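Local structure of glucosamine kinase (Streptacidiphilus jiangxiensis, 6HWJ) at residues 104-109 and 165-170; 126-131 and 185-190. The protein catalyses the magnesium-dependent transfer of a phosphate group from ATP to D-glucosamine, giving D-glucosamine 6-phosphate, and also acts more weakly on glucose. All coordinates share one frame; numbering follows the deposited sequence.

Contact 1 of 2, residues 104-109 and 165-170; sequences TGAAPV and RPWGLL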
loop_
_atom_site.group_PDB
_atom_site.type_symbol
_atom_site.label_atom_id
_atom_site.label_comp_id
_atom_site.label_asym_id
_atom_site.label_seq_id
_atom_site.Cartn_x
_atom_site.Cartn_y
_atom_site.Cartn_z
ATOM N N THR A 104 -1.533 18.504 12.627
ATOM C CA THR A 104 -1.826 18.641 14.049
ATOM C C THR A 104 -1.450 17.361 14.779
ATOM O O THR A 104 -1.780 16.256 14.338
ATOM C CB THR A 104 -3.303 18.957 14.246
ATOM O OG1 THR A 104 -3.591 20.237 13.668
ATOM C CG2 THR A 104 -3.656 18.980 15.727
ATOM N N GLY A 105 -0.733 17.511 15.889
ATOM C CA GLY A 105 -0.220 16.378 16.629
ATOM C C GLY A 105 1.277 16.171 16.504
ATOM O O GLY A 105 1.874 15.517 17.371
ATOM N N ALA A 106 1.903 16.688 15.444
ATOM C CA ALA A 106 3.355 16.669 15.389
ATOM C C ALA A 106 3.915 17.350 16.638
ATOM O O ALA A 106 3.425 18.397 17.064
ATOM C CB ALA A 106 3.853 17.366 14.122
ATOM N N ALA A 107 4.921 16.736 17.241
ATOM C CA ALA A 107 5.598 17.294 18.406
ATOM C C ALA A 107 7.079 16.970 18.311
ATOM O O ALA A 107 7.454 15.917 17.777
ATOM C CB ALA A 107 5.032 16.736 19.723
ATOM N N PRO A 108 7.948 17.859 18.820
ATOM C CA PRO A 108 9.399 17.643 18.719
ATOM C C PRO A 108 9.899 16.579 19.695
ATOM O O PRO A 108 10.736 16.840 20.569
ATOM C CB PRO A 108 9.959 19.041 19.034
ATOM C CG PRO A 108 8.946 19.622 20.028
ATOM C CD PRO A 108 7.603 19.099 19.563
ATOM N N VAL A 109 9.393 15.351 19.540
ATOM C CA VAL A 109 9.825 14.261 20.425
ATOM C C VAL A 109 11.245 13.830 20.074
ATOM O O VAL A 109 11.758 14.077 18.967
ATOM C CB VAL A 109 8.852 13.069 20.357
ATOM C CG1 VAL A 109 7.469 13.484 20.865
ATOM C CG2 VAL A 109 8.771 12.503 18.938
ATOM N N ARG A 165 -2.047 8.387 12.814
ATOM C CA ARG A 165 -2.166 9.823 12.682
ATOM C C ARG A 165 -0.933 10.377 11.952
ATOM O O ARG A 165 0.196 10.098 12.359
ATOM C CB ARG A 165 -2.300 10.495 14.056
ATOM C CG ARG A 165 -2.456 12.014 13.951
ATOM C CD ARG A 165 -1.986 12.723 15.205
ATOM N NE ARG A 165 -2.993 12.716 16.261
ATOM C CZ ARG A 165 -3.888 13.681 16.460
ATOM N NH1 ARG A 165 -4.755 13.571 17.454
ATOM N NH2 ARG A 165 -3.923 14.744 15.670
ATOM N N PRO A 166 -1.111 11.148 10.883
ATOM C CA PRO A 166 0.043 11.770 10.231
ATOM C C PRO A 166 0.570 12.926 11.055
ATOM O O PRO A 166 -0.198 13.758 11.545
ATOM C CB PRO A 166 -0.518 12.244 8.885
ATOM C CG PRO A 166 -1.939 12.522 9.181
ATOM C CD PRO A 166 -2.376 11.478 10.186
ATOM N N TRP A 167 1.892 12.960 11.204
ATOM C CA TRP A 167 2.606 14.071 11.801
ATOM C C TRP A 167 3.199 15.004 10.761
ATOM O O TRP A 167 3.158 16.223 10.927
ATOM C CB TRP A 167 3.751 13.555 12.684
ATOM C CG TRP A 167 3.333 12.920 13.977
ATOM C CD1 TRP A 167 2.197 12.205 14.217
ATOM C CD2 TRP A 167 4.072 12.934 15.206
ATOM N NE1 TRP A 167 2.179 11.773 15.516
ATOM C CE2 TRP A 167 3.317 12.207 16.151
ATOM C CE3 TRP A 167 5.295 13.491 15.597
ATOM C CZ2 TRP A 167 3.745 12.015 17.455
ATOM C CZ3 TRP A 167 5.720 13.319 16.904
ATOM C CH2 TRP A 167 4.946 12.587 17.822
ATOM N N GLY A 168 3.772 14.449 9.690
ATOM C CA GLY A 168 4.323 15.292 8.654
ATOM C C GLY A 168 4.740 14.493 7.444
ATOM O O GLY A 168 4.882 13.263 7.491
ATOM N N LEU A 169 4.955 15.232 6.364
ATOM C CA LEU A 169 5.445 14.703 5.111
ATOM C C LEU A 169 6.531 15.618 4.570
ATOM O O LEU A 169 6.384 16.845 4.596
ATOM C CB LEU A 169 4.309 14.613 4.088
ATOM C CG LEU A 169 3.151 13.703 4.475
ATOM C CD1 LEU A 169 1.968 13.947 3.559
ATOM C CD2 LEU A 169 3.614 12.259 4.428
ATOM N N LEU A 170 7.608 15.020 4.074
ATOM C CA LEU A 170 8.659 15.747 3.370
ATOM C C LEU A 170 8.655 15.302 1.917
ATOM O O LEU A 170 8.827 14.108 1.631
ATOM C CB LEU A 170 10.029 15.494 3.988
ATOM C CG LEU A 170 11.213 16.083 3.217
ATOM C CD1 LEU A 170 11.076 17.609 3.136
ATOM C CD2 LEU A 170 12.545 15.695 3.834
HETATM O O HOH W 1 -2.457 14.719 12.280
#

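Contact 2 of 2, residues 126-131 and 185-190; sequences VGECAV and VAYLPG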
loop_
_atom_site.group_PDB
_atom_site.type_symbol
_atom_site.label_atom_id
_atom_site.label_comp_id
_atom_site.label_asym_id
_atom_site.label_seq_id
_atom_site.Cartn_x
_atom_site.Cartn_y
_atom_site.Cartn_z
ATOM N N VAL A 126 10.711 7.370 16.799
ATOM C CA VAL A 126 11.161 8.552 17.529
ATOM C C VAL A 126 10.213 8.803 18.690
ATOM O O VAL A 126 8.985 8.718 18.543
ATOM C CB VAL A 126 11.247 9.786 16.600
ATOM C CG1 VAL A 126 11.977 10.930 17.300
ATOM C CG2 VAL A 126 11.979 9.430 15.333
ATOM N N GLY A 127 10.796 9.094 19.856
ATOM C CA GLY A 127 10.008 9.319 21.061
ATOM C C GLY A 127 9.126 8.165 21.473
ATOM O O GLY A 127 8.195 8.358 22.272
ATOM N N GLU A 128 9.389 6.964 20.954
ATOM C CA GLU A 128 8.520 5.804 21.166
ATOM C C GLU A 128 7.057 6.117 20.866
ATOM O O GLU A 128 6.154 5.467 21.389
ATOM C CB GLU A 128 8.672 5.261 22.593
ATOM C CG GLU A 128 10.095 4.752 22.870
ATOM C CD GLU A 128 10.526 3.672 21.893
ATOM O OE1 GLU A 128 9.682 2.834 21.517
ATOM O OE2 GLU A 128 11.714 3.657 21.501
ATOM N N CYS A 129 6.813 7.114 19.999
ATOM C CA CYS A 129 5.442 7.449 19.641
ATOM C C CYS A 129 5.276 7.895 18.201
ATOM O O CYS A 129 4.145 8.140 17.798
ATOM C CB CYS A 129 4.908 8.539 20.595
ATOM S SG CYS A 129 5.827 10.086 20.559
ATOM N N ALA A 130 6.328 7.987 17.405
ATOM C CA ALA A 130 6.212 8.315 15.993
ATOM C C ALA A 130 7.181 7.448 15.204
ATOM O O ALA A 130 8.162 6.931 15.744
ATOM C CB ALA A 130 6.495 9.798 15.719
ATOM N N VAL A 131 6.891 7.298 13.912
ATOM C CA VAL A 131 7.708 6.493 13.007
ATOM C C VAL A 131 8.091 7.370 11.822
ATOM O O VAL A 131 7.214 7.887 11.113
ATOM C CB VAL A 131 6.973 5.244 12.507
ATOM C CG1 VAL A 131 7.905 4.409 11.635
ATOM C CG2 VAL A 131 6.438 4.446 13.679
ATOM N N VAL A 185 4.440 9.369 10.933
ATOM C CA VAL A 185 3.101 9.015 11.369
ATOM C C VAL A 185 3.188 8.438 12.780
ATOM O O VAL A 185 4.255 8.051 13.259
ATOM C CB VAL A 185 2.408 8.002 10.422
ATOM C CG1 VAL A 185 2.401 8.506 8.991
ATOM C CG2 VAL A 185 3.129 6.653 10.529
ATOM N N ALA A 186 2.026 8.337 13.421
ATOM C CA ALA A 186 1.960 7.817 14.771
ATOM C C ALA A 186 2.425 6.371 14.798
ATOM O O ALA A 186 2.217 5.612 13.841
ATOM C CB ALA A 186 0.536 7.916 15.314
ATOM N N TYR A 187 3.108 6.015 15.876
ATOM C CA TYR A 187 3.542 4.649 16.147
ATOM C C TYR A 187 2.434 3.927 16.908
ATOM O O TYR A 187 1.918 4.454 17.889
ATOM C CB TYR A 187 4.831 4.687 16.982
ATOM C CG TYR A 187 5.414 3.347 17.388
ATOM C CD1 TYR A 187 5.499 2.303 16.483
ATOM C CD2 TYR A 187 5.919 3.152 18.669
ATOM C CE1 TYR A 187 6.058 1.090 16.850
ATOM C CE2 TYR A 187 6.480 1.947 19.043
ATOM C CZ TYR A 187 6.548 0.922 18.129
ATOM O OH TYR A 187 7.098 -0.286 18.487
ATOM N N LEU A 188 2.095 2.718 16.461
ATOM C CA LEU A 188 1.021 1.913 17.042
ATOM C C LEU A 188 1.611 0.596 17.527
ATOM O O LEU A 188 1.446 -0.440 16.871
ATOM C CB LEU A 188 -0.081 1.689 16.007
ATOM C CG LEU A 188 -0.678 2.957 15.367
ATOM C CD1 LEU A 188 -1.797 2.607 14.409
ATOM C CD2 LEU A 188 -1.199 3.895 16.431
ATOM N N PRO A 189 2.271 0.588 18.691
ATOM C CA PRO A 189 3.047 -0.607 19.077
ATOM C C PRO A 189 2.195 -1.849 19.296
ATOM O O PRO A 189 2.638 -2.957 18.972
ATOM C CB PRO A 189 3.754 -0.170 20.380
ATOM C CG PRO A 189 2.888 0.913 20.945
ATOM C CD PRO A 189 2.290 1.635 19.731
ATOM N N GLY A 190 0.990 -1.701 19.815
ATOM C CA GLY A 190 0.155 -2.861 20.091
ATOM C C GLY A 190 -0.863 -3.187 19.019
ATOM O O GLY A 190 -2.015 -3.505 19.339
#

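Contact 1 of 2, residues 104-109 and 165-170
Thr-104 meets Arg-165 through its backbone carbonyl: Arg-165 NH2 donates to Thr-104 O over 2.9 Å, with a bent N-H...O angle of 135°. The donor stands above the carbonyl plane, and the oxygen lies near the edge of the guanidinium, somewhat tilted from its plane. CG of Arg-165 lies anti to the backbone N (chi1 -179°), and a bend at chi3 follows before the guanidinium that meets Thr-104 O. A water gives a second hydrogen bond to Thr-104 O and another to Pro-166 O, at 2.7 Å and 2.6 Å respectively, so Thr-104 O accepts twice, from Arg-165 NH2 and from the water.

Gly-105, at a positive phi of 107°, turns its carbonyl onto the indole of Trp-167, with O 3.8 Å above the ring plane and over its centre. The next residue lies on the same face: Ala-106 CA sits 3.5 Å above the plane, displaced toward the rim, while its CB packs 4.1 Å from Trp-167 CB. Farther along, Ala-107 O approaches Trp-167 CZ3 obliquely at 3.2 Å; the same oxygen accepts from Val-109 N across an inverse gamma turn centred on Pro-108. That turn brings Val-109 back to the indole, its CG2 3.8 Å from Trp-167 CZ3 and its side chain crossing that of Trp-167 at about a right angle.

Trp-167 and Gly-168 form a classic beta bulge opposite Val-184. The loop following strand 98-102 lies over Trp-167 of strand 166-172; the indole side chain also touches Val-84 of helix 79-88, while Pro-166 packs on helix 148-157.

Contact 2 of 2, residues 126-131 and 185-190
In Tyr-187 the bond to CB points toward 126-131 and CG lies anti to the backbone N (chi1 179°); Val-131 CG2, anti to its own carbonyl carbon, packs 3.7 Å from Tyr-187 CD1. At the ring edge and in its plane, Glu-128 O lies 3.6 Å from Tyr-187 CD2. The Glu-128 side chain runs beside the tyrosine and points the same way, its carboxylate turned 78° from the ring plane. Over one face, Pro-189 N sits above the ring centre.

The backbones pair antiparallel. Val-131 and Val-185 form a hydrogen-bonded pair: Val-131 N donates to Val-185 O over 2.8 Å, and Val-185 N returns a longer bond of 3.2 Å to Val-131 O. Next comes the non-hydrogen-bonded pair Ala-130/Ala-186, and beyond the paired residues Tyr-187 N donates to Cys-129 O over 3.0 Å. Cys-129 and Ala-130 face Val-126 in a classic beta bulge.

Glu-128 OE1 forms a salt bridge to Arg-113, which also makes a weak hydrogen bond to Tyr-187 OH; this shared arginine would tend to offset the carboxylate's charge. Ala-186, Tyr-187 and Leu-188 probably contribute to ATP binding, and the backbone bonds of Tyr-187 N and Val-185 lie within and next to this part of the chain.

Overall arrangement
Contacts 1 and 2 have centres about 11 Å apart at the six-stranded antiparallel sheet, which both reach, on the same side of the chain's centre. Their segments alternate along the sequence, 104-109, 126-131, 165-170 and 185-190, and strands 166-172 and 179-186 are successive in the chain and adjacent in the sheet. A probable hydrogen bond from Ala-186 N to Arg-165 O, 2.8 Å long, joins the two contacts directly. Val-109 CG1 also packs against Cys-129 SG, bringing the two earlier segments together. Arg-165, which holds the loop of contact 1 through its NH2, is thus also bonded by its O to the end of strand 179-186, where the probable ATP-binding residues of contact 2 begin.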